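Local coordinates for protein S3-RNase (Pyrus pyrifolia, PDB 1IQQ) that cleaves RNA as a T2-family ribonuclease of the Japanese pear pistil and is responsible for gametophytic self-incompatibility, at residues A[160-164]-A[194-200]; A[1-5]-A[91-96]. All blocks are in the same frame, centred on the assembly; numbering follows the deposited sequence.

Interaction 1 (A[160-164]-A[194-200]); sequences TTTEL and PTNNIKY
A short parallel strand pair joins Thr-161 to Leu-164 with the C-terminal strand Ile-198 to Lys-199, at the start of strand 161-171 in the RNase T2 sheet. Strand 132-133 pairs with strand 198-199 as well. Glu-163 pairs with Lys-199 in parallel register. Lys-199 grips the other strand with both backbone groups. Its N donates to Thr-162 O at 2.8 Å, nearly straight (171° at the hydrogen) and in the carbonyl plane. Its O accepts from Leu-164 N at 3.1 Å. Water 2 donates to Leu-164 O and to Lys-199 O, so this last oxygen takes two donors. Further back, water 1 bridges Thr-162 N and Asn-197 O where the strands spread. Asn-197 and Ile-198 form a G1 beta bulge against Arg-133. On one face Glu-163 and Lys-199 run side by side, but OE1 and NZ stay 5.0 Å apart and form no salt bridge. Glu-163 OE2 is instead bonded to Gln-156 and Asn-16. With CG1 beside its backbone N (chi1 -65°), Ile-198 turns CG2 to Leu-164, 3.7 Å from its CB. Thr-162 CG2 packs against the Pro-194 ring, 3.7 Å from its CD. Leu-164 CD2 approaches the Tyr-200 ring obliquely, 4.1 Å from CD1.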
loop_
_atom_site.group_PDB
_atom_site.type_symbol
_atom_site.label_atom_id
_atom_site.label_comp_id
_atom_site.label_asym_id
_atom_site.label_seq_id
_atom_site.Cartn_x
_atom_site.Cartn_y
_atom_site.Cartn_z
ATOM N N THR A 160 9.501 18.905 13.760
ATOM C CA THR A 160 8.238 19.150 14.379
ATOM C C THR A 160 7.091 18.779 13.450
ATOM O O THR A 160 5.950 19.028 13.799
ATOM C CB THR A 160 8.070 20.640 14.741
ATOM O OG1 THR A 160 8.365 21.460 13.599
ATOM C CG2 THR A 160 9.042 21.038 15.847
ATOM N N THR A 161 7.375 18.170 12.296
ATOM C CA THR A 161 6.277 17.859 11.347
ATOM C C THR A 161 5.995 16.340 11.280
ATOM O O THR A 161 6.919 15.554 11.061
ATOM C CB THR A 161 6.633 18.429 9.909
ATOM O OG1 THR A 161 5.740 17.928 8.896
ATOM C CG2 THR A 161 8.003 18.052 9.528
ATOM N N THR A 162 4.725 15.935 11.526
ATOM C CA THR A 162 4.330 14.512 11.373
ATOM C C THR A 162 3.614 14.453 10.016
ATOM O O THR A 162 2.748 15.277 9.740
ATOM C CB THR A 162 3.309 14.063 12.366
ATOM O OG1 THR A 162 3.902 14.098 13.679
ATOM C CG2 THR A 162 2.823 12.668 12.049
ATOM N N GLU A 163 4.069 13.555 9.133
ATOM C CA GLU A 163 3.358 13.401 7.846
ATOM C C GLU A 163 2.816 12.000 7.610
ATOM O O GLU A 163 3.339 10.988 8.107
ATOM C CB GLU A 163 4.244 13.734 6.709
ATOM C CG GLU A 163 5.491 13.132 6.775
ATOM C CD GLU A 163 6.442 13.992 5.918
ATOM O OE1 GLU A 163 6.318 15.218 5.945
ATOM O OE2 GLU A 163 7.271 13.422 5.249
ATOM N N LEU A 164 1.710 11.974 6.868
ATOM C CA LEU A 164 1.072 10.686 6.443
ATOM C C LEU A 164 2.008 10.011 5.398
ATOM O O LEU A 164 2.499 10.657 4.462
ATOM C CB LEU A 164 -0.272 11.049 5.779
ATOM C CG LEU A 164 -1.068 9.889 5.210
ATOM C CD1 LEU A 164 -1.514 8.951 6.432
ATOM C CD2 LEU A 164 -2.312 10.441 4.493
ATOM N N PRO A 194 -0.752 10.332 14.974
ATOM C CA PRO A 194 -1.443 10.960 16.100
ATOM C C PRO A 194 -2.806 11.484 15.709
ATOM O O PRO A 194 -3.137 11.608 14.523
ATOM C CB PRO A 194 -0.494 12.072 16.477
ATOM C CG PRO A 194 0.148 12.558 15.030
ATOM C CD PRO A 194 0.291 11.202 14.349
ATOM N N THR A 195 -3.601 11.901 16.704
ATOM C CA THR A 195 -4.952 12.362 16.392
ATOM C C THR A 195 -5.050 13.678 15.644
ATOM O O THR A 195 -6.072 13.916 14.995
ATOM C CB THR A 195 -5.830 12.385 17.672
ATOM O OG1 THR A 195 -5.285 13.354 18.549
ATOM C CG2 THR A 195 -5.856 11.037 18.372
ATOM N N ASN A 196 -4.034 14.530 15.682
ATOM C CA ASN A 196 -4.115 15.788 15.028
ATOM C C ASN A 196 -2.772 16.189 14.457
ATOM O O ASN A 196 -1.721 15.591 14.781
ATOM C CB ASN A 196 -4.650 16.836 16.032
ATOM C CG ASN A 196 -5.198 18.052 15.336
ATOM O OD1 ASN A 196 -5.632 17.969 14.180
ATOM N ND2 ASN A 196 -5.214 19.181 16.021
ATOM N N ASN A 197 -2.837 17.159 13.531
ATOM C CA ASN A 197 -1.660 17.703 12.886
ATOM C C ASN A 197 -0.857 16.780 12.029
ATOM O O ASN A 197 0.357 16.780 12.068
ATOM C CB ASN A 197 -0.798 18.394 13.940
ATOM C CG ASN A 197 -1.499 19.590 14.495
ATOM O OD1 ASN A 197 -2.092 20.388 13.739
ATOM N ND2 ASN A 197 -1.490 19.730 15.838
ATOM N N ILE A 198 -1.561 15.964 11.242
ATOM C CA ILE A 198 -0.898 15.104 10.267
ATOM C C ILE A 198 -0.805 15.871 8.949
ATOM O O ILE A 198 -1.809 16.309 8.418
ATOM C CB ILE A 198 -1.751 13.836 10.035
ATOM C CG1 ILE A 198 -1.821 12.994 11.337
ATOM C CG2 ILE A 198 -1.165 13.017 8.843
ATOM C CD1 ILE A 198 -2.828 11.886 11.282
ATOM N N LYS A 199 0.391 16.030 8.419
ATOM C CA LYS A 199 0.531 16.735 7.155
ATOM C C LYS A 199 0.270 15.834 5.929
ATOM O O LYS A 199 0.775 14.744 5.849
ATOM C CB LYS A 199 1.978 17.301 7.002
ATOM C CG LYS A 199 2.222 17.991 5.680
ATOM C CD LYS A 199 3.698 18.463 5.594
ATOM C CE LYS A 199 3.987 18.945 4.150
ATOM N NZ LYS A 199 5.282 19.693 4.087
ATOM N N TYR A 200 -0.576 16.365 5.032
ATOM C CA TYR A 200 -0.782 15.727 3.720
ATOM C C TYR A 200 -1.251 16.863 2.799
ATOM O O TYR A 200 -2.253 17.556 3.095
ATOM C CB TYR A 200 -1.828 14.594 3.791
ATOM C CG TYR A 200 -2.188 14.047 2.424
ATOM C CD1 TYR A 200 -1.289 13.258 1.706
ATOM C CD2 TYR A 200 -3.400 14.342 1.833
ATOM C CE1 TYR A 200 -1.595 12.771 0.449
ATOM C CE2 TYR A 200 -3.719 13.905 0.560
ATOM C CZ TYR A 200 -2.817 13.099 -0.139
ATOM O OH TYR A 200 -3.174 12.560 -1.369
ATOM O OXT TYR A 200 -0.593 16.979 1.719
HETATM O O HOH W 1 2.817 18.133 11.450
HETATM O O HOH W 2 2.088 13.395 3.846
#

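Interaction 2 (A[1-5]-A[91-96]); sequences YDYFQ and CGYPTI
Tyr-1 holds CG between its backbone N and carbonyl carbon (chi1 75°), and this turns the ring toward the Cys-91 to Ile-96 loop. Phe-4 sets CG beside its own N (chi1 -74°) and also faces that loop. Tyr-1 OH accepts a hydrogen bond from Thr-95 OG1 at 3.1 Å. The two side chains cross at about a right angle, with OG1 near the plane of the ring. The same hydroxyl is bonded to Lys-173 O. Tyr-1 CD2 lies 3.3 Å from Cys-91 O, and Tyr-1 CE2 lies 3.7 Å from Gly-92 CA. Water 3 accepts from Tyr-1 N and donates to Cys-91 O. Phe-4 CZ packs on Ile-96 CG1 at 4.0 Å, and its ring edge meets Thr-95 CG2. Tyr-1 CE1 sits 3.6 Å above a face of the Phe-4 ring, toward its rim. Within the loop, Ile-96 N bonds to Gly-92 O. A leucine in place of Tyr-1 would probably leave both Thr-95 OG1 and Lys-173 O without their hydroxyl partner, and part of the Phe-4 face uncovered. The disulfide of Cys-91 with Cys-48 holds the loop as well. Through its two bonds, the Tyr-1 hydroxyl joins the N-terminus to two other parts of the chain, the loop after active-site helix 77-89 and Lys-173.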
loop_
_atom_site.group_PDB
_atom_site.type_symbol
_atom_site.label_atom_id
_atom_site.label_comp_id
_atom_site.label_asym_id
_atom_site.label_seq_id
_atom_site.Cartn_x
_atom_site.Cartn_y
_atom_site.Cartn_z
ATOM N N TYR A 1 -2.872 -18.345 4.654
ATOM C CA TYR A 1 -3.083 -16.914 5.080
ATOM C C TYR A 1 -4.545 -16.728 5.484
ATOM O O TYR A 1 -5.389 -17.555 5.122
ATOM C CB TYR A 1 -2.683 -15.972 3.928
ATOM C CG TYR A 1 -3.644 -15.899 2.786
ATOM C CD1 TYR A 1 -4.570 -14.843 2.708
ATOM C CD2 TYR A 1 -3.661 -16.880 1.796
ATOM C CE1 TYR A 1 -5.485 -14.801 1.683
ATOM C CE2 TYR A 1 -4.546 -16.841 0.795
ATOM C CZ TYR A 1 -5.484 -15.802 0.732
ATOM O OH TYR A 1 -6.393 -15.808 -0.285
ATOM N N ASP A 2 -4.835 -15.639 6.202
ATOM C CA ASP A 2 -6.219 -15.362 6.646
ATOM C C ASP A 2 -6.870 -14.216 5.893
ATOM O O ASP A 2 -8.073 -14.245 5.660
ATOM C CB ASP A 2 -6.274 -14.940 8.124
ATOM C CG ASP A 2 -5.775 -16.023 9.069
ATOM O OD1 ASP A 2 -6.013 -17.217 8.744
ATOM O OD2 ASP A 2 -5.197 -15.638 10.102
ATOM N N TYR A 3 -6.103 -13.191 5.521
ATOM C CA TYR A 3 -6.737 -11.984 4.912
ATOM C C TYR A 3 -5.669 -11.252 4.149
ATOM O O TYR A 3 -4.500 -11.690 4.150
ATOM C CB TYR A 3 -7.326 -11.101 6.022
ATOM C CG TYR A 3 -6.325 -10.278 6.849
ATOM C CD1 TYR A 3 -6.140 -8.921 6.591
ATOM C CD2 TYR A 3 -5.586 -10.856 7.901
ATOM C CE1 TYR A 3 -5.252 -8.143 7.293
ATOM C CE2 TYR A 3 -4.714 -10.053 8.658
ATOM C CZ TYR A 3 -4.530 -8.687 8.332
ATOM O OH TYR A 3 -3.571 -7.956 9.014
ATOM N N PHE A 4 -6.041 -10.194 3.426
ATOM C CA PHE A 4 -5.048 -9.401 2.710
ATOM C C PHE A 4 -4.892 -7.998 3.235
ATOM O O PHE A 4 -5.879 -7.330 3.652
ATOM C CB PHE A 4 -5.508 -9.202 1.251
ATOM C CG PHE A 4 -5.379 -10.406 0.404
ATOM C CD1 PHE A 4 -6.490 -11.134 0.065
ATOM C CD2 PHE A 4 -4.137 -10.761 -0.096
ATOM C CE1 PHE A 4 -6.368 -12.266 -0.831
ATOM C CE2 PHE A 4 -4.009 -11.852 -0.978
ATOM C CZ PHE A 4 -5.096 -12.583 -1.337
ATOM N N GLN A 5 -3.664 -7.510 3.188
ATOM C CA GLN A 5 -3.351 -6.109 3.424
ATOM C C GLN A 5 -2.921 -5.534 2.094
ATOM O O GLN A 5 -1.926 -5.990 1.503
ATOM C CB GLN A 5 -2.178 -5.937 4.357
ATOM C CG GLN A 5 -2.567 -6.334 5.826
ATOM C CD GLN A 5 -1.402 -6.122 6.755
ATOM O OE1 GLN A 5 -1.148 -4.991 7.236
ATOM N NE2 GLN A 5 -0.649 -7.176 6.980
ATOM N N CYS A 91 2.378 -16.464 -1.365
ATOM C CA CYS A 91 1.607 -16.973 -0.245
ATOM C C CYS A 91 0.108 -16.821 -0.396
ATOM O O CYS A 91 -0.656 -17.201 0.483
ATOM C CB CYS A 91 2.033 -16.282 1.025
ATOM S SG CYS A 91 3.785 -16.678 1.469
ATOM N N GLY A 92 -0.342 -16.343 -1.551
ATOM C CA GLY A 92 -1.796 -16.181 -1.643
ATOM C C GLY A 92 -2.565 -17.192 -2.487
ATOM O O GLY A 92 -3.705 -16.863 -2.850
ATOM N N TYR A 93 -2.011 -18.381 -2.787
ATOM C CA TYR A 93 -2.637 -19.400 -3.655
ATOM C C TYR A 93 -3.821 -19.981 -2.863
ATOM O O TYR A 93 -3.784 -20.055 -1.612
ATOM C CB TYR A 93 -1.637 -20.559 -4.005
ATOM C CG TYR A 93 -1.933 -21.469 -5.264
ATOM C CD1 TYR A 93 -1.517 -21.135 -6.599
ATOM C CD2 TYR A 93 -2.612 -22.697 -5.100
ATOM C CE1 TYR A 93 -1.788 -22.027 -7.706
ATOM C CE2 TYR A 93 -2.884 -23.567 -6.186
ATOM C CZ TYR A 93 -2.475 -23.245 -7.483
ATOM O OH TYR A 93 -2.785 -24.207 -8.465
ATOM N N PRO A 94 -4.906 -20.331 -3.585
ATOM C CA PRO A 94 -5.046 -20.201 -5.020
ATOM C C PRO A 94 -5.709 -18.902 -5.417
ATOM O O PRO A 94 -5.849 -18.674 -6.583
ATOM C CB PRO A 94 -5.893 -21.441 -5.376
ATOM C CG PRO A 94 -6.804 -21.426 -4.263
ATOM C CD PRO A 94 -5.961 -21.207 -3.044
ATOM N N THR A 95 -6.169 -18.076 -4.440
ATOM C CA THR A 95 -6.800 -16.789 -4.794
ATOM C C THR A 95 -5.856 -16.038 -5.727
ATOM O O THR A 95 -6.282 -15.516 -6.717
ATOM C CB THR A 95 -7.053 -15.971 -3.583
ATOM O OG1 THR A 95 -8.051 -16.669 -2.790
ATOM C CG2 THR A 95 -7.728 -14.606 -3.951
ATOM N N ILE A 96 -4.560 -16.045 -5.388
ATOM C CA ILE A 96 -3.525 -15.496 -6.312
ATOM C C ILE A 96 -2.894 -16.759 -7.012
ATOM O O ILE A 96 -2.295 -17.580 -6.326
ATOM C CB ILE A 96 -2.420 -14.774 -5.479
ATOM C CG1 ILE A 96 -3.050 -13.634 -4.623
ATOM C CG2 ILE A 96 -1.300 -14.282 -6.453
ATOM C CD1 ILE A 96 -3.745 -12.540 -5.399
HETATM O O HOH W 3 -0.432 -18.481 3.129
#

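Overall arrangement
Interactions 1 and 2 lie on opposite sides of the chain's centre, with their own centres about 32 Å apart and no contact between them. Both are partly buried. They reach the same sheet, since strands 3-10 and 161-171 are neighbours in it. Interaction 1 adds the C-terminal strand to that sheet, and its bonds are backbone to backbone. Interaction 2 joins the start of strand 3-10 to an irregular loop, and its direct bond is between side-chain hydroxyls. Water bridges backbone groups in both. Aromatic rings dominate interaction 2, while interaction 1 uses mostly aliphatic groups. Interaction 2 lies nearer the catalytic helix, with the Cys-91 side chain about 6 Å from that of His-88.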